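Local coordinates for protein Bd3459 (Bdellovibrio bacteriovorus, PDB 5CEC) that probably acts as a serine-type D-Ala-D-Ala peptidase on cell-wall peptides during bacterial predation and is bound by the ankyrin-repeat immunity protein Bd3460, at residues 125-128 with 129-132; 185-188 with 189-192; 325-328 with 329-332; 428-431 with 432-435. The protein carries 1 engineered substitution. All coordinates share one frame; numbering follows the deposited sequence.

Contact 1: 125-128 with 129-132; sequences ISEL and NRMK
Asn-129 N, Arg-130 N and Met-131 N reach back four residues to the carbonyls of Ile-125, Ser-126 and Glu-127, the Asn-129 N to Ile-125 O bond measuring 2.9 Å. These are the last turns of helix 118-130, the helix of a beta-alpha-beta unit between strands 104-109 and 135-141, and a Schellman motif closes it. Lys-132, at positive phi, is its C-prime residue; Ile-133 N bonds to Leu-128 O and Lys-132 N returns to Asn-129 O (2.9 Å). On the flank of the helix, Glu-127 and Arg-130 run side by side and point the same way. Glu-127 folds at chi2 (-65°), which turns its carboxylate along the helix toward Arg-130, whose long chain bends at chi3 and presents the guanidinium edge. The two planes lie 24° apart, flat enough for a two-point, side-on salt bridge that fixes the rotation of both groups. Asn-129 suits the helix end because its ND2 reaches both Ile-133 O, just after the helix, and Lys-210 O in a separate loop. Glu-127 OE1 has a further partner in Leu-435 N. In the salt bridge, Arg-130 NH2 meets the syn lone pair of Glu-127 OE1 at 2.7 Å, while Arg-130 NE meets Glu-127 OE2 at 2.9 Å.

Contact 2: 185-188 with 189-192; sequences AISP and GYYT
With chi1 at 169°, Ser-187 swings OG opposite its own backbone N and forward over the first turn of helix 188-200, where Tyr-190 N donates to it (3.3 Å, N-H...O angle 168°). The bond is long but nearly straight. The same oxygen lies at the edge of the Tyr-190 ring, in its plane, 3.3 Å from Tyr-190 CD2. A water joins Ser-187 OG to Gly-189 N, which donates to it at 2.9 Å, so a second amide of the opening turn also finds an acceptor. Pro-188 is well placed as the first helical residue, where an amide hydrogen is not needed. Its carbonyl oxygen takes both Thr-192 N (3.0 Å) and Thr-192 OG1 (3.2 Å), the hydroxyl folding back onto the helix because chi1 of 68° sets it between the backbone N and the carbonyl carbon. On the inner side, Ile-186 CG2 packs against Tyr-191 CB at 3.6 Å, and Tyr-191 carries its hydroxyl inward to Ser-206 O. Tyr-190 makes a cation-pi contact with Arg-118, and a sulfate lies about 4 Å from the Ser-187 side chain. Ser-187 is thus a serine N-cap, its hydroxyl accepting from the amide three residues on, with proline in the first helical position.

Contact 3: 325-328 with 329-332; sequences GYDL and SDVM
Tyr-326 and Asp-330 cross at about a right angle, ring and carboxylate planes 69° apart, in the tight turns that follow the Schellman motif ending helix 307-322. Gly-325 is the C-prime residue there, and its positive phi suits glycine. Asp-330 OD2 approaches the tyrosine obliquely, 3.4 Å from Tyr-326 CB and 3.5 Å from Tyr-326 CD1. It also accepts from Asp-327 N at 2.8 Å in an almost straight bond, approached from the anti side of the carboxylate. In return Asp-330 N donates to Asp-327 O (2.9 Å), so the backbone N and O of Asp-327 are both engaged by Asp-330, one by its carboxylate and one by its amide. Aspartate fits because its short chain can fold back onto a backbone amide three residues earlier, while Asp-330 OD1 accepts from Gln-424. The Tyr-326 hydroxyl is held by Asp-87 and Lys-241. Asp-327 and Ser-329 share a water, which donates to Asp-327 OD2 and accepts from Ser-329 OG at 2.7 Å. The Leu-328 side chain packs on Leu-317 and Thr-355, and its CD2 lies 4.2 Å from Met-332 SD. Met-332, long and flexible, touches Lys-357, the lysine of a KTG-type motif in the probable SxxK active site. Leu-328 O takes two donors, Val-331 N at 3.0 Å from above the carbonyl plane and Met-332 N at 2.9 Å nearly in line with the C=O.

Contact 4: 428-431 with 432-435; sequences PFDK and YSYL
Ser-433 OG has two partners: it accepts from Asp-430 N at 2.9 Å and is also hydrogen-bonded to Met-236 O. Asp-430 and Ser-433 are the first and last residues of a type I beta turn, closed by Ser-433 N to Asp-430 O at 3.0 Å. Within it lies an Asx turn, for Asp-430 OD1 accepts from Tyr-432 N (2.9 Å), the amide standing 57° out of the carboxylate plane. With chi1 at 74°, Asp-430 CG sits between its own backbone N and carbonyl carbon, which folds the carboxylate over the turn. Aspartate is right here because its short acid covers the turn amide while OD1 also forms a salt bridge with Arg-89, which would probably favour the charged form. Lys-431 and Tyr-432, at the exposed corner, run alongside each other. Lys-431 CG lies over one ring face, 4.1 Å from the Tyr-432 ring centroid, in a CH-pi contact. Before the turn Phe-429 stacks with Phe-123 of helix 118-130; after it Tyr-434 packs against the same helix and sends its hydroxyl to Gln-204 N. Its ring also meets the corner backbone, Tyr-434 CD2 lying 3.2 Å from Lys-431 O.

Contact 1 touches contacts 2 and 4, whereas contact 3 touches none of the others. Contact 1 is the middle piece of its group, its centre 16 Å from that of contact 2 and 13 Å from that of contact 4. It meets contact 2 by packing, Ile-125 CG2 to Ile-186 CD1 at 3.9 Å, and contact 4 by a probable hydrogen bond, Glu-127 OE1 to Leu-435 N at 2.8 Å, with Met-131 SD against Leu-435 CD1 nearby. Contacts 2 and 4 do not touch, their nearest atoms being about 8 Å apart. The nearest atoms of contact 3 lie about 9 Å from contact 4 and about 22 Å from contact 1; its Met-332 touches residues of the probable SxxK active site.

Contact 1: 125-128 with 129-132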
# COMPACT_ATOMS: atom_id res chain seq x y z
N ILE A 125 -2.26 19.79 -18.03
CA ILE A 125 -1.47 20.87 -18.60
C ILE A 125 -0.92 20.49 -19.97
O ILE A 125 -0.96 21.31 -20.91
CB ILE A 125 -0.39 21.36 -17.62
CG1 ILE A 125 -1.05 22.02 -16.42
CG2 ILE A 125 0.56 22.35 -18.29
CD1 ILE A 125 -0.17 22.13 -15.21
N SER A 126 -0.39 19.28 -20.07
CA SER A 126 0.02 18.74 -21.38
C SER A 126 -1.13 18.83 -22.41
O SER A 126 -0.94 19.27 -23.55
CB SER A 126 0.48 17.29 -21.24
OG SER A 126 0.70 16.71 -22.49
N GLU A 127 -2.32 18.44 -21.99
CA GLU A 127 -3.49 18.50 -22.87
C GLU A 127 -3.88 19.91 -23.24
O GLU A 127 -4.22 20.16 -24.39
CB GLU A 127 -4.68 17.79 -22.21
CG GLU A 127 -4.55 16.27 -22.29
CD GLU A 127 -4.59 15.82 -23.73
OE1 GLU A 127 -5.70 15.80 -24.28
OE2 GLU A 127 -3.52 15.59 -24.36
N LEU A 128 -3.88 20.83 -22.27
CA LEU A 128 -4.15 22.24 -22.59
C LEU A 128 -3.17 22.72 -23.64
O LEU A 128 -3.58 23.32 -24.65
CB LEU A 128 -4.10 23.12 -21.32
CG LEU A 128 -5.24 22.85 -20.32
CD1 LEU A 128 -4.93 23.54 -19.00
CD2 LEU A 128 -6.59 23.29 -20.82
N ASN A 129 -1.88 22.43 -23.43
CA ASN A 129 -0.87 22.82 -24.42
C ASN A 129 -1.10 22.18 -25.79
O ASN A 129 -0.93 22.84 -26.82
CB ASN A 129 0.54 22.49 -23.93
CG ASN A 129 1.05 23.41 -22.82
OD1 ASN A 129 2.19 23.23 -22.41
ND2 ASN A 129 0.26 24.36 -22.35
N ARG A 130 -1.50 20.91 -25.80
CA ARG A 130 -1.83 20.23 -27.06
C ARG A 130 -2.94 20.97 -27.82
O ARG A 130 -2.92 21.01 -29.04
CB ARG A 130 -2.23 18.78 -26.81
CG ARG A 130 -2.38 17.95 -28.08
CD ARG A 130 -2.62 16.48 -27.82
NE ARG A 130 -3.89 16.26 -27.12
CZ ARG A 130 -5.10 16.13 -27.68
NH1 ARG A 130 -5.27 16.21 -29.02
NH2 ARG A 130 -6.16 15.93 -26.90
N MET A 131 -3.89 21.55 -27.06
CA MET A 131 -4.98 22.36 -27.59
C MET A 131 -4.62 23.81 -27.87
O MET A 131 -5.50 24.60 -28.21
CB MET A 131 -6.15 22.36 -26.60
CG MET A 131 -6.68 21.01 -26.27
SD MET A 131 -8.37 21.26 -25.79
CE MET A 131 -9.10 21.30 -27.42
N LYS A 132 -3.35 24.17 -27.75
CA LYS A 132 -2.88 25.57 -27.93
C LYS A 132 -3.45 26.52 -26.85
O LYS A 132 -3.63 27.72 -27.09
CB LYS A 132 -3.09 26.07 -29.38
CG LYS A 132 -2.32 25.23 -30.37
CD LYS A 132 -0.81 25.26 -30.14
CE LYS A 132 -0.01 24.57 -31.24
NZ LYS A 132 -0.38 23.14 -31.39

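Contact 2: 185-188 with 189-192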
# COMPACT_ATOMS: atom_id res chain seq x y z
N ALA A 185 6.06 26.50 -12.36
CA ALA A 185 6.97 25.70 -13.17
C ALA A 185 6.88 24.22 -12.83
O ALA A 185 6.99 23.82 -11.67
CB ALA A 185 8.39 26.19 -13.00
N ILE A 186 6.71 23.40 -13.85
CA ILE A 186 6.57 21.96 -13.69
C ILE A 186 7.93 21.33 -13.42
O ILE A 186 8.89 21.56 -14.16
CB ILE A 186 5.90 21.34 -14.93
CG1 ILE A 186 4.41 21.69 -14.88
CG2 ILE A 186 6.10 19.84 -15.01
CD1 ILE A 186 3.64 21.33 -16.14
N SER A 187 8.00 20.52 -12.37
CA SER A 187 9.20 19.78 -12.02
C SER A 187 9.68 18.89 -13.16
O SER A 187 8.97 17.95 -13.54
CB SER A 187 8.93 18.89 -10.81
OG SER A 187 9.99 17.99 -10.60
N PRO A 188 10.88 19.17 -13.69
CA PRO A 188 11.32 18.29 -14.78
C PRO A 188 11.50 16.82 -14.40
O PRO A 188 11.23 15.94 -15.22
CB PRO A 188 12.62 18.93 -15.27
CG PRO A 188 12.61 20.30 -14.72
CD PRO A 188 11.77 20.34 -13.51
N GLY A 189 11.90 16.55 -13.17
CA GLY A 189 12.13 15.17 -12.74
C GLY A 189 10.82 14.41 -12.60
O GLY A 189 10.64 13.34 -13.21
N TYR A 190 9.87 14.98 -11.86
CA TYR A 190 8.57 14.30 -11.70
C TYR A 190 7.83 14.22 -13.03
O TYR A 190 7.17 13.21 -13.30
CB TYR A 190 7.68 14.98 -10.68
CG TYR A 190 8.05 14.71 -9.28
CD1 TYR A 190 7.65 13.54 -8.64
CD2 TYR A 190 8.82 15.62 -8.55
CE1 TYR A 190 7.98 13.30 -7.32
CE2 TYR A 190 9.17 15.37 -7.23
CZ TYR A 190 8.75 14.22 -6.63
OH TYR A 190 9.05 13.96 -5.32
N TYR A 191 7.92 15.26 -13.87
CA TYR A 191 7.23 15.21 -15.15
C TYR A 191 7.81 14.12 -16.06
O TYR A 191 7.05 13.39 -16.66
CB TYR A 191 7.25 16.57 -15.86
CG TYR A 191 6.39 16.57 -17.10
CD1 TYR A 191 5.02 16.78 -17.03
CD2 TYR A 191 6.95 16.37 -18.36
CE1 TYR A 191 4.23 16.77 -18.16
CE2 TYR A 191 6.18 16.37 -19.49
CZ TYR A 191 4.80 16.57 -19.39
OH TYR A 191 4.01 16.57 -20.52
N THR A 192 9.15 14.01 -16.15
CA THR A 192 9.71 12.99 -17.07
C THR A 192 9.44 11.55 -16.57
O THR A 192 9.15 10.68 -17.38
CB THR A 192 11.19 13.24 -17.43
OG1 THR A 192 11.98 13.05 -16.28
CG2 THR A 192 11.38 14.67 -17.98
O HOH W 1 13.06 18.19 -11.14

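Contact 3: 325-328 with 329-332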
# COMPACT_ATOMS: atom_id res chain seq x y z
N GLY A 325 -16.07 -9.27 -16.31
CA GLY A 325 -14.90 -9.95 -16.84
C GLY A 325 -13.61 -9.69 -16.10
O GLY A 325 -12.56 -9.94 -16.66
N TYR A 326 -13.69 -9.26 -14.84
CA TYR A 326 -12.51 -8.91 -14.08
C TYR A 326 -12.28 -9.89 -12.93
O TYR A 326 -13.17 -10.65 -12.56
CB TYR A 326 -12.59 -7.49 -13.53
CG TYR A 326 -12.67 -6.43 -14.59
CD1 TYR A 326 -11.68 -6.33 -15.55
CD2 TYR A 326 -13.68 -5.47 -14.59
CE1 TYR A 326 -11.72 -5.35 -16.52
CE2 TYR A 326 -13.71 -4.45 -15.53
CZ TYR A 326 -12.73 -4.41 -16.51
OH TYR A 326 -12.67 -3.43 -17.48
N ASP A 327 -11.06 -9.84 -12.39
CA ASP A 327 -10.60 -10.69 -11.29
C ASP A 327 -10.20 -9.76 -10.11
O ASP A 327 -10.05 -8.52 -10.27
CB ASP A 327 -9.30 -11.46 -11.68
CG ASP A 327 -9.49 -12.46 -12.82
OD1 ASP A 327 -10.60 -12.95 -13.05
OD2 ASP A 327 -8.48 -12.77 -13.48
N LEU A 328 -10.00 -10.34 -8.93
CA LEU A 328 -9.53 -9.54 -7.79
C LEU A 328 -8.21 -8.82 -8.14
O LEU A 328 -7.99 -7.70 -7.69
CB LEU A 328 -9.40 -10.38 -6.53
CG LEU A 328 -10.70 -10.83 -5.85
CD1 LEU A 328 -10.44 -11.77 -4.72
CD2 LEU A 328 -11.51 -9.62 -5.37
N SER A 329 -7.37 -9.44 -8.98
CA SER A 329 -6.09 -8.83 -9.39
C SER A 329 -6.24 -7.56 -10.25
O SER A 329 -5.27 -6.88 -10.48
CB SER A 329 -5.25 -9.84 -10.16
OG SER A 329 -5.92 -10.21 -11.35
N ASP A 330 -7.46 -7.27 -10.72
CA ASP A 330 -7.71 -6.00 -11.38
C ASP A 330 -7.89 -4.82 -10.44
O ASP A 330 -7.85 -3.70 -10.86
CB ASP A 330 -8.86 -6.13 -12.37
CG ASP A 330 -8.54 -7.10 -13.48
OD1 ASP A 330 -7.52 -6.89 -14.16
OD2 ASP A 330 -9.28 -8.07 -13.67
N VAL A 331 -8.08 -5.10 -9.15
CA VAL A 331 -8.24 -4.04 -8.17
C VAL A 331 -7.41 -4.19 -6.89
O VAL A 331 -7.38 -3.27 -6.09
CB VAL A 331 -9.72 -3.83 -7.77
CG1 VAL A 331 -10.57 -3.48 -9.00
CG2 VAL A 331 -10.29 -5.03 -7.03
N MET A 332 -6.74 -5.32 -6.72
CA MET A 332 -5.93 -5.62 -5.53
C MET A 332 -4.59 -6.18 -5.94
O MET A 332 -4.42 -6.65 -7.08
CB MET A 332 -6.60 -6.66 -4.62
CG MET A 332 -7.77 -6.11 -3.85
SD MET A 332 -8.77 -7.39 -3.06
CE MET A 332 -7.57 -7.98 -1.89
O HOH W 2 -5.92 -12.78 -12.22

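Contact 4: 428-431 with 432-435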
# COMPACT_ATOMS: atom_id res chain seq x y z
N PRO A 428 -3.33 7.92 -13.14
CA PRO A 428 -4.62 8.57 -12.94
C PRO A 428 -5.41 8.77 -14.21
O PRO A 428 -6.58 9.12 -14.15
CB PRO A 428 -4.26 9.93 -12.30
CG PRO A 428 -2.87 9.74 -11.74
CD PRO A 428 -2.21 8.80 -12.72
N PHE A 429 -4.77 8.54 -15.36
CA PHE A 429 -5.33 8.76 -16.69
C PHE A 429 -4.92 7.58 -17.57
O PHE A 429 -3.96 6.85 -17.24
CB PHE A 429 -4.83 10.10 -17.27
CG PHE A 429 -3.34 10.25 -17.25
CD1 PHE A 429 -2.56 9.77 -18.29
CD2 PHE A 429 -2.70 10.89 -16.19
CE1 PHE A 429 -1.20 9.88 -18.25
CE2 PHE A 429 -1.33 11.02 -16.16
CZ PHE A 429 -0.58 10.51 -17.20
N ASP A 430 -5.59 7.42 -18.70
CA ASP A 430 -5.19 6.44 -19.70
C ASP A 430 -5.40 7.02 -21.09
O ASP A 430 -5.63 8.22 -21.22
CB ASP A 430 -5.87 5.09 -19.46
CG ASP A 430 -7.34 5.08 -19.84
OD1 ASP A 430 -7.90 6.14 -20.19
OD2 ASP A 430 -7.96 3.98 -19.82
N LYS A 431 -5.38 6.18 -22.12
CA LYS A 431 -5.52 6.64 -23.51
C LYS A 431 -6.92 7.18 -23.87
O LYS A 431 -7.10 7.72 -24.95
CB LYS A 431 -5.06 5.55 -24.48
CG LYS A 431 -6.03 4.38 -24.63
CD LYS A 431 -5.53 3.33 -25.62
CE LYS A 431 -4.42 2.46 -25.04
NZ LYS A 431 -3.88 1.50 -26.04
N TYR A 432 -7.89 7.08 -22.95
CA TYR A 432 -9.21 7.71 -23.15
C TYR A 432 -9.41 8.98 -22.35
O TYR A 432 -10.49 9.57 -22.37
CB TYR A 432 -10.34 6.70 -22.92
CG TYR A 432 -10.25 5.53 -23.87
CD1 TYR A 432 -10.73 5.63 -25.19
CD2 TYR A 432 -9.64 4.34 -23.47
CE1 TYR A 432 -10.61 4.56 -26.06
CE2 TYR A 432 -9.55 3.26 -24.35
CZ TYR A 432 -10.01 3.39 -25.64
OH TYR A 432 -9.91 2.33 -26.50
N SER A 433 -8.34 9.44 -21.69
CA SER A 433 -8.40 10.63 -20.85
C SER A 433 -8.14 11.93 -21.56
O SER A 433 -8.30 12.99 -20.97
CB SER A 433 -7.41 10.51 -19.69
OG SER A 433 -7.72 9.39 -18.85
N TYR A 434 -7.75 11.88 -22.83
CA TYR A 434 -7.46 13.09 -23.57
C TYR A 434 -8.64 14.06 -23.51
O TYR A 434 -9.80 13.65 -23.55
CB TYR A 434 -7.14 12.78 -25.02
CG TYR A 434 -5.89 11.95 -25.21
CD1 TYR A 434 -4.64 12.51 -25.01
CD2 TYR A 434 -5.95 10.63 -25.65
CE1 TYR A 434 -3.48 11.80 -25.22
CE2 TYR A 434 -4.79 9.89 -25.86
CZ TYR A 434 -3.56 10.48 -25.63
OH TYR A 434 -2.40 9.80 -25.85
N LEU A 435 -8.35 15.35 -23.43
CA LEU A 435 -9.40 16.35 -23.42
C LEU A 435 -10.17 16.29 -24.70
O LEU A 435 -9.59 16.43 -25.77
CB LEU A 435 -8.86 17.76 -23.37
CG LEU A 435 -8.58 18.49 -22.12
CD1 LEU A 435 -8.10 19.91 -22.43
CD2 LEU A 435 -9.83 18.53 -21.23